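Local coordinates for ferritin heavy chain (Trichoplusia ni, PDB 1Z6O), which oxidises ferrous iron at a diiron ferroxidase centre and, with light chains in a secreted 24-subunit ferritin shell, stores it as ferric mineral, at residues 13-18 / 81-86; 29-34 / 117-122; 51-56 / 181-186; 75-80 / 136-141; 104-109 / 166-171. One frame throughout, in Å; residues are numbered along the deposited sequence.

Overall arrangement
The N-terminal loop first meets the chain again in contact 1, where 13-18 packs on 81-86 just beyond helix 54-80. Helix 19-47 meets helix 105-132 in contact 2, at the iron site. Contact 3 joins the start of helix 54-80 to the short C-terminal helix 175-186. Contact 4 sets the end of helix 54-80 beside the start of helix 139-168. Contact 5 pairs the start of helix 105-132 with the end of helix 139-168. Contacts 4 and 5 lie within the span of contact 3 and cross each other. Contact 2 crosses all the others, and contact 1 also crosses contacts 3 and 4. Contacts 1 and 4 share one end of the bundle, contacts 3 and 5 the other.

Contact 1: residues 13-18 / 81-86; sequences DWITMH and RGELTN
One face of the W14 indole carries I15 CG1 over its centre, while W14 CH2 reaches G82 CA at 3.5 Å. One face of the R81 guanidinium is covered by M17 CG, 3.5 Å above the plane. At the edge, R81 NH2 donates to T16 OG1 at 3.0 Å. G82 forms a Schellman motif closing helix 54-80 of the ferritin four-helix bundle, and the N-terminal loop packs against this end. The positive phi of G82 (96°) and the closeness of W14 and I15 both speak against a side chain there. R81 is bent at chi2 and chi3, so it curls back to T16 and M17. Its NH1 forms a salt bridge with D138 and a hydrogen bond with Y77 OH. Y154 of a second heavy-chain subunit adds a cation-pi contact. Water also joins the segments: one molecule accepts from T16 N and from R81 NE, the latter at 2.9 Å. A second water accepts from M17 N and lies 2.7 Å from E83 OE2.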
# COMPACT_ATOMS: atom_id res chain seq x y z
N ASP M 13 37.69 -15.16 -45.06
CA ASP M 13 36.72 -15.65 -46.03
C ASP M 13 35.30 -15.13 -45.79
O ASP M 13 34.51 -15.02 -46.72
CB ASP M 13 36.67 -17.18 -46.05
CG ASP M 13 37.87 -17.80 -46.75
OD1 ASP M 13 38.59 -17.08 -47.48
OD2 ASP M 13 38.09 -19.02 -46.58
N TRP M 14 34.99 -14.81 -44.53
CA TRP M 14 33.66 -14.29 -44.18
C TRP M 14 33.38 -12.88 -44.71
O TRP M 14 32.22 -12.44 -44.72
CB TRP M 14 33.49 -14.28 -42.65
CG TRP M 14 34.48 -13.37 -41.94
CD1 TRP M 14 35.81 -13.62 -41.69
CD2 TRP M 14 34.21 -12.07 -41.41
NE1 TRP M 14 36.38 -12.55 -41.04
CE2 TRP M 14 35.43 -11.58 -40.85
CE3 TRP M 14 33.07 -11.25 -41.34
CZ2 TRP M 14 35.53 -10.32 -40.24
CZ3 TRP M 14 33.17 -9.99 -40.74
CH2 TRP M 14 34.39 -9.54 -40.20
N ILE M 15 34.42 -12.17 -45.14
CA ILE M 15 34.30 -10.79 -45.64
C ILE M 15 33.98 -10.90 -47.11
O ILE M 15 34.86 -11.16 -47.92
CB ILE M 15 35.63 -10.02 -45.41
CG1 ILE M 15 35.99 -10.09 -43.92
CG2 ILE M 15 35.50 -8.57 -45.89
CD1 ILE M 15 37.31 -9.40 -43.55
N THR M 16 32.72 -10.67 -47.48
CA THR M 16 32.30 -10.92 -48.86
C THR M 16 31.72 -9.82 -49.73
O THR M 16 31.38 -10.08 -50.87
CB THR M 16 31.26 -12.05 -48.84
OG1 THR M 16 30.17 -11.64 -48.01
CG2 THR M 16 31.85 -13.34 -48.26
N MET M 17 31.57 -8.60 -49.22
CA MET M 17 30.98 -7.57 -50.06
C MET M 17 31.84 -7.31 -51.30
O MET M 17 33.07 -7.37 -51.23
CB MET M 17 30.82 -6.26 -49.29
CG MET M 17 29.68 -6.28 -48.27
SD MET M 17 29.39 -4.64 -47.57
CE MET M 17 28.83 -3.74 -49.03
N HIS M 18 31.19 -7.04 -52.42
CA HIS M 18 31.94 -6.74 -53.65
C HIS M 18 32.04 -5.25 -53.86
O HIS M 18 31.27 -4.46 -53.29
CB HIS M 18 31.31 -7.46 -54.85
CG HIS M 18 31.74 -8.88 -54.97
ND1 HIS M 18 31.69 -9.76 -53.90
CD2 HIS M 18 32.28 -9.58 -56.00
CE1 HIS M 18 32.18 -10.93 -54.27
NE2 HIS M 18 32.54 -10.85 -55.54
N ARG M 81 30.06 -6.21 -41.81
CA ARG M 81 30.48 -7.09 -42.91
C ARG M 81 32.01 -7.22 -43.03
O ARG M 81 32.51 -7.92 -43.91
CB ARG M 81 29.87 -6.60 -44.24
CG ARG M 81 28.34 -6.79 -44.31
CD ARG M 81 27.94 -8.28 -44.35
NE ARG M 81 28.36 -8.91 -45.61
CZ ARG M 81 27.68 -8.85 -46.76
NH1 ARG M 81 26.53 -8.19 -46.84
NH2 ARG M 81 28.18 -9.44 -47.85
N GLY M 82 32.75 -6.54 -42.16
CA GLY M 82 34.20 -6.66 -42.19
C GLY M 82 34.91 -5.57 -42.97
O GLY M 82 36.12 -5.67 -43.21
N GLU M 83 34.18 -4.53 -43.37
CA GLU M 83 34.77 -3.44 -44.13
C GLU M 83 35.27 -2.31 -43.23
O GLU M 83 35.18 -2.39 -42.00
CB GLU M 83 33.75 -2.88 -45.12
CG GLU M 83 33.22 -3.91 -46.13
CD GLU M 83 34.32 -4.41 -47.09
OE1 GLU M 83 35.32 -3.68 -47.28
OE2 GLU M 83 34.18 -5.51 -47.66
N LEU M 84 35.78 -1.26 -43.87
CA LEU M 84 36.29 -0.08 -43.19
C LEU M 84 37.46 -0.32 -42.25
O LEU M 84 37.56 0.31 -41.19
CB LEU M 84 35.15 0.66 -42.48
CG LEU M 84 34.03 1.13 -43.43
CD1 LEU M 84 32.95 1.90 -42.66
CD2 LEU M 84 34.62 2.02 -44.54
N THR M 85 38.35 -1.23 -42.62
CA THR M 85 39.57 -1.46 -41.86
C THR M 85 40.56 -0.39 -42.35
O THR M 85 41.63 -0.20 -41.78
CB THR M 85 40.14 -2.86 -42.09
OG1 THR M 85 40.17 -3.13 -43.50
CG2 THR M 85 39.26 -3.90 -41.39
N ASN M 86 40.18 0.29 -43.43
CA ASN M 86 40.94 1.42 -43.99
C ASN M 86 39.96 2.23 -44.85
O ASN M 86 38.79 1.85 -44.98
CB ASN M 86 42.14 0.95 -44.82
CG ASN M 86 41.77 -0.05 -45.87
OD1 ASN M 86 41.79 -1.26 -45.63
ND2 ASN M 86 41.41 0.44 -47.05
O HOH W 1 30.95 -9.98 -45.07
O HOH W 2 32.44 -7.33 -46.77
O HOH W 3 35.06 -7.26 -49.36

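Contact 2: residues 29-34 / 117-122; sequences IQMEVG and SDVTKS. With FE (Fe (III) ion), chain B.
M31 leaves helix 19-47 with CB pointing at helix 105-132. CG is anti to the backbone N (chi1 -176°), and the chain stays extended beyond it. This straight reach spans much of the gap between the two antiparallel segments, whose axes are 11.1 Å apart. SD comes to 3.4 Å from S122 CB. CE ends over the turn of helix 105-132 at D118, 3.6 Å from D118 O, and touches V119 CG2 at 4.0 Å. No hydrogen bond joins the segments. S122 OG is bonded instead to Q28, in the same helix as M31. One residue on, E32 folds at chi2 (-70°) and turns its carboxylate inward. OE1 lies 3.8 Å from V119 CG1 and accepts a hydrogen bond from Q28 NE2. OE2 binds the ferric ion at 2.0 Å. E67 and H70 complete the protein ligands of this ion, and two waters also bind it. The pairing is part of the ferritin four-helix bundle around its ferroxidase centre. OE2 goes to the metal, while OE1 accepts from Q28. Q28 is thus a second-shell residue that probably fixes the rotation of the carboxylate, while the ferric ion would largely offset its charge.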
# COMPACT_ATOMS: atom_id res chain seq x y z
N ILE M 29 26.34 6.96 -48.00
CA ILE M 29 26.70 7.53 -46.69
C ILE M 29 26.94 9.03 -46.83
O ILE M 29 26.46 9.83 -46.01
CB ILE M 29 27.94 6.79 -46.12
CG1 ILE M 29 27.51 5.40 -45.64
CG2 ILE M 29 28.57 7.59 -44.95
CD1 ILE M 29 28.67 4.40 -45.42
N GLN M 30 27.67 9.44 -47.87
CA GLN M 30 27.92 10.87 -48.07
C GLN M 30 26.61 11.59 -48.37
O GLN M 30 26.39 12.72 -47.94
CB GLN M 30 28.92 11.10 -49.23
CG GLN M 30 29.10 12.59 -49.61
CD GLN M 30 29.64 13.44 -48.46
OE1 GLN M 30 30.65 13.09 -47.86
NE2 GLN M 30 28.97 14.55 -48.16
N MET M 31 25.72 10.94 -49.12
CA MET M 31 24.44 11.56 -49.44
C MET M 31 23.60 11.80 -48.17
O MET M 31 22.95 12.84 -48.05
CB MET M 31 23.65 10.69 -50.42
CG MET M 31 22.34 11.35 -50.86
SD MET M 31 21.46 10.34 -52.07
CE MET M 31 20.49 11.66 -52.95
N GLU M 32 23.59 10.85 -47.24
CA GLU M 32 22.82 11.01 -46.00
C GLU M 32 23.41 12.18 -45.20
O GLU M 32 22.66 12.99 -44.64
CB GLU M 32 22.89 9.74 -45.13
CG GLU M 32 22.36 8.47 -45.81
CD GLU M 32 20.85 8.46 -46.03
OE1 GLU M 32 20.39 7.63 -46.87
OE2 GLU M 32 20.11 9.23 -45.37
N VAL M 33 24.73 12.27 -45.14
CA VAL M 33 25.37 13.37 -44.42
C VAL M 33 25.01 14.70 -45.08
O VAL M 33 24.69 15.68 -44.39
CB VAL M 33 26.91 13.18 -44.35
CG1 VAL M 33 27.60 14.45 -43.84
CG2 VAL M 33 27.23 12.01 -43.40
N GLY M 34 25.04 14.74 -46.41
CA GLY M 34 24.67 15.96 -47.12
C GLY M 34 23.24 16.36 -46.79
O GLY M 34 22.93 17.54 -46.62
N SER M 117 12.82 12.29 -52.11
CA SER M 117 12.57 11.59 -53.37
C SER M 117 13.93 11.22 -54.02
O SER M 117 14.10 10.11 -54.56
CB SER M 117 11.73 12.52 -54.28
OG SER M 117 11.49 11.90 -55.53
N ASP M 118 14.90 12.13 -53.97
CA ASP M 118 16.24 11.85 -54.52
C ASP M 118 16.94 10.75 -53.72
O ASP M 118 17.63 9.89 -54.29
CB ASP M 118 17.14 13.09 -54.46
CG ASP M 118 16.75 14.15 -55.47
OD1 ASP M 118 16.05 13.81 -56.45
OD2 ASP M 118 17.16 15.31 -55.30
N VAL M 119 16.78 10.77 -52.40
CA VAL M 119 17.40 9.75 -51.56
C VAL M 119 16.78 8.38 -51.86
O VAL M 119 17.48 7.37 -51.92
CB VAL M 119 17.26 10.08 -50.05
CG1 VAL M 119 17.63 8.87 -49.19
CG2 VAL M 119 18.16 11.27 -49.71
N THR M 120 15.46 8.34 -52.05
CA THR M 120 14.78 7.08 -52.34
C THR M 120 15.32 6.48 -53.64
O THR M 120 15.61 5.29 -53.74
CB THR M 120 13.27 7.30 -52.46
OG1 THR M 120 12.78 7.83 -51.23
CG2 THR M 120 12.54 5.98 -52.77
N LYS M 121 15.45 7.33 -54.65
CA LYS M 121 15.97 6.88 -55.94
C LYS M 121 17.41 6.39 -55.79
O LYS M 121 17.81 5.37 -56.37
CB LYS M 121 15.90 8.05 -56.92
CG LYS M 121 16.33 7.74 -58.33
CD LYS M 121 16.09 8.97 -59.21
CE LYS M 121 16.74 8.80 -60.58
NZ LYS M 121 16.65 10.05 -61.39
N SER M 122 18.20 7.10 -55.00
CA SER M 122 19.59 6.69 -54.79
C SER M 122 19.68 5.34 -54.06
O SER M 122 20.50 4.49 -54.42
CB SER M 122 20.33 7.79 -54.00
OG SER M 122 21.66 7.37 -53.72
FE FE B . 18.21 9.26 -44.91
O HOH W 4 16.47 9.93 -45.77
O HOH W 5 18.04 7.48 -45.92

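Contact 3: residues 51-56 / 181-186; sequences VNRPGF and IFDKKL
The D183 carboxylate and the F56 ring are turned nearly parallel, their planes 11° apart. D183 CG is anti to its backbone N (chi1 179°), which carries the group over to the start of helix 54-80. There D183 OD1 accepts from F56 N at 2.9 Å, nearly along its C-O axis. G55 N gives weak bonds to both oxygens. D183 OD2 also takes K184 NZ at 2.8 Å through its anti lone pair, in a salt bridge. The F56 ring presents one face to L186 CD1, 3.8 Å from the centroid and almost on the ring normal, a CH-pi contact. F182 lies beside F56, planes 26° apart but slid away, so the rings barely overlap and meet at F56 CZ and F182 CD2. Here the short C-terminal helix docks on the ferritin four-helix bundle, whose helix 54-80 would probably stabilise the acid through its dipole. An alanine in place of D183 would remove both oxygens and would probably leave the G55 and F56 N-H groups and K184 without their shared acceptor. G55 packs closely against helix 175-186, its CA 3.5 Å from D183 O in a CA-H...O contact. R53 packs its CB on D183 OD1 and salt-bridges E179 and, in a ferritin light chain, D184.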
# COMPACT_ATOMS: atom_id res chain seq x y z
N VAL M 51 11.54 35.18 -39.06
CA VAL M 51 10.76 34.11 -39.71
C VAL M 51 9.87 33.54 -38.60
O VAL M 51 8.65 33.43 -38.75
CB VAL M 51 11.68 33.02 -40.29
CG1 VAL M 51 10.84 31.83 -40.79
CG2 VAL M 51 12.50 33.61 -41.45
N ASN M 52 10.51 33.18 -37.49
CA ASN M 52 9.83 32.73 -36.29
C ASN M 52 8.79 31.61 -36.45
O ASN M 52 7.62 31.79 -36.09
CB ASN M 52 9.18 33.96 -35.61
CG ASN M 52 8.86 33.71 -34.15
OD1 ASN M 52 9.69 33.19 -33.40
ND2 ASN M 52 7.64 34.08 -33.73
N ARG M 53 9.22 30.46 -36.96
CA ARG M 53 8.33 29.31 -37.11
C ARG M 53 9.02 28.18 -36.35
O ARG M 53 9.67 27.31 -36.94
CB ARG M 53 8.18 28.96 -38.60
CG ARG M 53 7.47 30.04 -39.42
CD ARG M 53 6.02 30.22 -38.95
NE ARG M 53 5.27 31.18 -39.77
CZ ARG M 53 4.61 32.23 -39.29
NH1 ARG M 53 4.61 32.47 -37.99
NH2 ARG M 53 3.94 33.03 -40.11
N PRO M 54 8.91 28.19 -35.01
CA PRO M 54 9.54 27.16 -34.17
C PRO M 54 9.11 25.73 -34.46
O PRO M 54 9.88 24.79 -34.24
CB PRO M 54 9.21 27.61 -32.74
CG PRO M 54 7.88 28.33 -32.91
CD PRO M 54 8.12 29.13 -34.19
N GLY M 55 7.88 25.56 -34.94
CA GLY M 55 7.40 24.22 -35.28
C GLY M 55 8.19 23.69 -36.46
O GLY M 55 8.66 22.54 -36.45
N PHE M 56 8.34 24.50 -37.50
CA PHE M 56 9.13 24.09 -38.67
C PHE M 56 10.60 23.93 -38.29
O PHE M 56 11.26 23.01 -38.76
CB PHE M 56 9.02 25.13 -39.80
CG PHE M 56 7.78 24.99 -40.62
CD1 PHE M 56 6.66 25.77 -40.36
CD2 PHE M 56 7.72 24.07 -41.66
CE1 PHE M 56 5.49 25.63 -41.12
CE2 PHE M 56 6.56 23.92 -42.43
CZ PHE M 56 5.44 24.70 -42.16
N ILE M 181 -0.84 28.87 -37.69
CA ILE M 181 -1.57 27.78 -37.05
C ILE M 181 -0.92 26.43 -37.35
O ILE M 181 -0.75 25.59 -36.46
CB ILE M 181 -3.04 27.76 -37.54
CG1 ILE M 181 -3.77 29.00 -36.99
CG2 ILE M 181 -3.75 26.47 -37.08
CD1 ILE M 181 -5.16 29.21 -37.61
N PHE M 182 -0.55 26.21 -38.61
CA PHE M 182 0.08 24.96 -39.02
C PHE M 182 1.38 24.74 -38.24
O PHE M 182 1.68 23.63 -37.78
CB PHE M 182 0.37 25.01 -40.52
CG PHE M 182 0.84 23.70 -41.11
CD1 PHE M 182 -0.08 22.79 -41.64
CD2 PHE M 182 2.20 23.39 -41.14
CE1 PHE M 182 0.36 21.58 -42.20
CE2 PHE M 182 2.65 22.18 -41.70
CZ PHE M 182 1.72 21.27 -42.22
N ASP M 183 2.15 25.81 -38.08
CA ASP M 183 3.42 25.77 -37.36
C ASP M 183 3.20 25.35 -35.90
O ASP M 183 3.95 24.53 -35.37
CB ASP M 183 4.08 27.16 -37.39
CG ASP M 183 5.41 27.20 -36.63
OD1 ASP M 183 6.39 26.58 -37.11
OD2 ASP M 183 5.48 27.84 -35.55
N LYS M 184 2.18 25.89 -35.25
CA LYS M 184 1.94 25.52 -33.86
C LYS M 184 1.45 24.07 -33.77
O LYS M 184 1.76 23.37 -32.80
CB LYS M 184 0.96 26.50 -33.19
CG LYS M 184 1.47 27.94 -33.22
CD LYS M 184 2.93 28.03 -32.74
CE LYS M 184 3.55 29.40 -33.04
NZ LYS M 184 3.66 29.66 -34.51
N LYS M 185 0.69 23.62 -34.77
CA LYS M 185 0.24 22.23 -34.78
C LYS M 185 1.46 21.30 -34.85
O LYS M 185 1.44 20.20 -34.30
CB LYS M 185 -0.66 21.95 -35.99
CG LYS M 185 -2.00 22.66 -35.98
CD LYS M 185 -2.97 21.96 -35.08
CE LYS M 185 -4.38 22.53 -35.25
NZ LYS M 185 -5.33 21.69 -34.45
N LEU M 186 2.53 21.72 -35.53
CA LEU M 186 3.73 20.88 -35.60
C LEU M 186 4.31 20.71 -34.20
O LEU M 186 4.98 19.72 -33.92
CB LEU M 186 4.81 21.50 -36.51
CG LEU M 186 4.48 21.53 -38.01
CD1 LEU M 186 5.55 22.32 -38.76
CD2 LEU M 186 4.39 20.09 -38.55
O HOH W 6 5.25 31.96 -34.64

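Contact 4: residues 75-80 / 136-141; sequences IEYLLM and FNDYHL
The ferritin four-helix bundle brings the end of helix 54-80 beside the start of helix 139-168 here, and D138 is the N-cap of the latter. D138 OD1 accepts weakly from L141 N, a capping bond across the first turn. Y77 carries most of the contact. Its CG is anti to the backbone N (chi1 -173°), which swings the ring across to helix 139-168. Y77 OH and H140 ND1 are hydrogen bonded at 2.7 Å, and either may hold the proton. H140 meets the tyrosine rim to rim, with the planes 20° apart and neither ring over the other. L141 CD1 lies over one face of the Y77 ring, 3.7 Å from its centroid, in a CH-pi contact. L141 CB also reaches Y77 OH at 3.5 Å. M80 CE touches H140 CE1 at 4.0 Å from an oblique direction. R81 is a second partner of the phenol oxygen. A phenylalanine in place of Y77 would lose the hydroxyl and would probably loosen the hold on H140 and R81. On its far side H140 NE2 is hydrogen bonded to E151 of a second heavy-chain subunit. L141 also touches C21 and M25 of helix 19-47 and C130 of helix 105-132, so the contact involves all four long helices at one end of the bundle.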
# COMPACT_ATOMS: atom_id res chain seq x y z
N ILE M 75 27.09 2.98 -42.08
CA ILE M 75 28.48 2.75 -41.67
C ILE M 75 28.54 1.49 -40.79
O ILE M 75 29.43 0.65 -40.97
CB ILE M 75 29.03 3.96 -40.87
CG1 ILE M 75 29.22 5.15 -41.82
CG2 ILE M 75 30.35 3.59 -40.16
CD1 ILE M 75 29.47 6.49 -41.10
N GLU M 76 27.61 1.34 -39.85
CA GLU M 76 27.60 0.15 -38.99
C GLU M 76 27.41 -1.12 -39.82
O GLU M 76 27.96 -2.17 -39.48
CB GLU M 76 26.48 0.23 -37.95
CG GLU M 76 26.68 1.31 -36.89
CD GLU M 76 27.75 0.94 -35.86
OE1 GLU M 76 28.27 1.86 -35.20
OE2 GLU M 76 28.05 -0.26 -35.70
N TYR M 77 26.62 -1.05 -40.89
CA TYR M 77 26.41 -2.24 -41.71
C TYR M 77 27.76 -2.64 -42.36
O TYR M 77 28.14 -3.81 -42.34
CB TYR M 77 25.37 -1.96 -42.82
CG TYR M 77 25.02 -3.22 -43.57
CD1 TYR M 77 23.95 -4.02 -43.17
CD2 TYR M 77 25.85 -3.70 -44.60
CE1 TYR M 77 23.71 -5.27 -43.76
CE2 TYR M 77 25.63 -4.95 -45.19
CZ TYR M 77 24.56 -5.73 -44.76
OH TYR M 77 24.37 -6.99 -45.28
N LEU M 78 28.47 -1.67 -42.93
CA LEU M 78 29.76 -1.98 -43.55
C LEU M 78 30.73 -2.59 -42.52
O LEU M 78 31.44 -3.55 -42.81
CB LEU M 78 30.39 -0.72 -44.16
CG LEU M 78 29.63 -0.09 -45.35
CD1 LEU M 78 30.40 1.13 -45.86
CD2 LEU M 78 29.48 -1.13 -46.47
N LEU M 79 30.75 -2.04 -41.31
CA LEU M 79 31.64 -2.54 -40.26
C LEU M 79 31.29 -3.99 -39.90
O LEU M 79 32.18 -4.82 -39.69
CB LEU M 79 31.55 -1.67 -39.00
CG LEU M 79 32.14 -0.24 -39.13
CD1 LEU M 79 31.64 0.62 -37.95
CD2 LEU M 79 33.68 -0.31 -39.14
N MET M 80 29.99 -4.28 -39.82
CA MET M 80 29.55 -5.64 -39.49
C MET M 80 30.02 -6.64 -40.55
O MET M 80 30.33 -7.79 -40.22
CB MET M 80 28.02 -5.69 -39.39
CG MET M 80 27.47 -7.13 -39.29
SD MET M 80 25.66 -7.23 -39.29
CE MET M 80 25.34 -6.86 -41.07
N PHE M 136 28.23 -11.49 -57.50
CA PHE M 136 27.75 -11.68 -56.13
C PHE M 136 26.47 -10.88 -55.88
O PHE M 136 26.50 -9.65 -55.91
CB PHE M 136 28.85 -11.20 -55.17
CG PHE M 136 28.59 -11.54 -53.71
CD1 PHE M 136 28.96 -12.78 -53.20
CD2 PHE M 136 28.02 -10.60 -52.86
CE1 PHE M 136 28.76 -13.09 -51.84
CE2 PHE M 136 27.81 -10.89 -51.50
CZ PHE M 136 28.18 -12.14 -50.98
N ASN M 137 25.37 -11.58 -55.65
CA ASN M 137 24.09 -10.94 -55.35
C ASN M 137 24.11 -10.81 -53.82
O ASN M 137 24.06 -11.82 -53.11
CB ASN M 137 22.94 -11.86 -55.79
CG ASN M 137 21.57 -11.26 -55.52
OD1 ASN M 137 21.39 -10.45 -54.60
ND2 ASN M 137 20.58 -11.67 -56.31
N ASP M 138 24.19 -9.59 -53.30
CA ASP M 138 24.25 -9.44 -51.84
C ASP M 138 22.84 -9.46 -51.24
O ASP M 138 22.28 -8.42 -50.89
CB ASP M 138 24.96 -8.14 -51.48
CG ASP M 138 25.62 -8.22 -50.11
OD1 ASP M 138 24.94 -8.67 -49.15
OD2 ASP M 138 26.80 -7.85 -50.01
N TYR M 139 22.28 -10.67 -51.11
CA TYR M 139 20.91 -10.81 -50.62
C TYR M 139 20.60 -10.06 -49.33
O TYR M 139 19.58 -9.39 -49.23
CB TYR M 139 20.58 -12.29 -50.39
CG TYR M 139 20.74 -13.15 -51.63
CD1 TYR M 139 21.76 -14.10 -51.71
CD2 TYR M 139 19.86 -13.03 -52.70
CE1 TYR M 139 21.90 -14.91 -52.85
CE2 TYR M 139 19.99 -13.83 -53.84
CZ TYR M 139 21.01 -14.77 -53.90
OH TYR M 139 21.13 -15.58 -55.00
N HIS M 140 21.47 -10.21 -48.34
CA HIS M 140 21.21 -9.59 -47.05
C HIS M 140 21.20 -8.07 -47.07
O HIS M 140 20.31 -7.45 -46.48
CB HIS M 140 22.20 -10.10 -46.01
CG HIS M 140 21.89 -9.62 -44.63
ND1 HIS M 140 22.55 -8.54 -44.05
CD2 HIS M 140 20.96 -10.02 -43.73
CE1 HIS M 140 22.03 -8.30 -42.86
NE2 HIS M 140 21.07 -9.18 -42.63
N LEU M 141 22.17 -7.45 -47.73
CA LEU M 141 22.19 -5.99 -47.77
C LEU M 141 21.00 -5.47 -48.57
O LEU M 141 20.38 -4.48 -48.19
CB LEU M 141 23.51 -5.46 -48.36
CG LEU M 141 23.60 -3.93 -48.54
CD1 LEU M 141 23.24 -3.19 -47.25
CD2 LEU M 141 25.04 -3.57 -48.98

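Contact 5: residues 104-109 / 166-171; sequences GGVEAL and TLKKLM
G104 is the N-cap residue of helix 105-132, and its carbonyl accepts from A108 N. G105 begins the helix and has a bare CA. A side chain there would press on L167 CD2, which already lies 4.0 Å from G105 C. G105 N is hydrogen bonded to E179 of the C-terminal helix. V106 carries most of the contact. V106 CG2 stands anti to the carbonyl carbon, meets L167 CG at 3.6 Å and also touches K168 N and M171 CG. The other methyl, CG1, rests on the aliphatic chain of K168, 4.0 Å from its CD. The K168 chain is extended beyond CG and crosses V106 at about a right angle. This carries its NZ past the valine to E110 in a salt bridge, and to the carbonyl of Q9 in a third heavy-chain subunit. L109 also points at the partner segment. Its CD1 comes to 4.2 Å from L167 CD2, and F56 of helix 54-80 touches both leucines. L167 sets CG anti to its backbone N (chi1 -176°), which sets CD2 against V106 and L109, while CD1 packs on F182 of helix 175-186. From K168 to M171 the chain makes a type I beta turn, leading out of helix 139-168. The arrangement is apolar packing at one end of the ferritin four-helix bundle, where the third and fourth long helices meet.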
# COMPACT_ATOMS: atom_id res chain seq x y z
N GLY M 104 8.86 30.29 -47.61
CA GLY M 104 7.94 29.99 -46.53
C GLY M 104 7.94 28.50 -46.24
O GLY M 104 8.75 27.76 -46.82
N GLY M 105 7.05 28.06 -45.37
CA GLY M 105 6.96 26.65 -45.02
C GLY M 105 6.68 25.75 -46.21
O GLY M 105 7.25 24.67 -46.31
N VAL M 106 5.80 26.17 -47.12
CA VAL M 106 5.51 25.33 -48.28
C VAL M 106 6.77 25.07 -49.12
O VAL M 106 7.04 23.93 -49.48
CB VAL M 106 4.43 25.95 -49.20
CG1 VAL M 106 4.32 25.14 -50.51
CG2 VAL M 106 3.08 25.93 -48.49
N GLU M 107 7.55 26.11 -49.42
CA GLU M 107 8.76 25.90 -50.21
C GLU M 107 9.72 24.94 -49.52
O GLU M 107 10.36 24.11 -50.17
CB GLU M 107 9.52 27.21 -50.47
CG GLU M 107 8.95 28.09 -51.57
CD GLU M 107 10.02 29.01 -52.21
OE1 GLU M 107 11.12 29.22 -51.62
OE2 GLU M 107 9.74 29.52 -53.32
N ALA M 108 9.84 25.06 -48.20
CA ALA M 108 10.75 24.17 -47.47
C ALA M 108 10.23 22.73 -47.48
O ALA M 108 11.00 21.79 -47.65
CB ALA M 108 10.94 24.66 -46.02
N LEU M 109 8.92 22.55 -47.29
CA LEU M 109 8.36 21.19 -47.31
C LEU M 109 8.52 20.56 -48.70
O LEU M 109 8.82 19.37 -48.81
CB LEU M 109 6.87 21.21 -46.93
CG LEU M 109 6.57 21.52 -45.45
CD1 LEU M 109 5.07 21.80 -45.28
CD2 LEU M 109 7.01 20.33 -44.58
N THR M 166 -1.64 20.16 -47.50
CA THR M 166 -2.48 20.83 -46.51
C THR M 166 -2.13 22.31 -46.36
O THR M 166 -3.01 23.17 -46.38
CB THR M 166 -2.35 20.13 -45.14
OG1 THR M 166 -2.90 18.82 -45.25
CG2 THR M 166 -3.09 20.91 -44.04
N LEU M 167 -0.85 22.61 -46.22
CA LEU M 167 -0.45 24.00 -46.05
C LEU M 167 -0.59 24.82 -47.33
O LEU M 167 -1.03 25.97 -47.29
CB LEU M 167 1.00 24.08 -45.55
CG LEU M 167 1.53 25.49 -45.23
CD1 LEU M 167 0.67 26.15 -44.15
CD2 LEU M 167 2.99 25.37 -44.76
N LYS M 168 -0.27 24.22 -48.47
CA LYS M 168 -0.36 24.96 -49.73
C LYS M 168 -1.78 25.43 -50.04
O LYS M 168 -1.96 26.50 -50.62
CB LYS M 168 0.20 24.13 -50.90
CG LYS M 168 0.58 24.98 -52.12
CD LYS M 168 1.45 24.18 -53.10
CE LYS M 168 2.06 25.09 -54.17
NZ LYS M 168 3.02 24.31 -55.03
N LYS M 169 -2.78 24.66 -49.64
CA LYS M 169 -4.17 25.07 -49.88
C LYS M 169 -4.51 26.37 -49.16
O LYS M 169 -5.43 27.08 -49.55
CB LYS M 169 -5.15 24.01 -49.38
CG LYS M 169 -5.14 22.75 -50.21
CD LYS M 169 -5.99 21.70 -49.52
CE LYS M 169 -5.67 20.33 -50.09
NZ LYS M 169 -6.20 19.27 -49.21
N LEU M 170 -3.77 26.67 -48.10
CA LEU M 170 -4.02 27.89 -47.31
C LEU M 170 -3.31 29.13 -47.85
O LEU M 170 -3.60 30.24 -47.42
CB LEU M 170 -3.56 27.67 -45.86
CG LEU M 170 -4.14 26.42 -45.17
CD1 LEU M 170 -3.62 26.33 -43.73
CD2 LEU M 170 -5.67 26.51 -45.20
N MET M 171 -2.40 28.93 -48.79
CA MET M 171 -1.60 30.05 -49.28
C MET M 171 -2.25 31.10 -50.17
O MET M 171 -1.81 32.25 -50.15
CB MET M 171 -0.33 29.53 -49.96
CG MET M 171 0.61 28.78 -49.01
SD MET M 171 1.19 29.74 -47.57
CE MET M 171 0.10 29.17 -46.24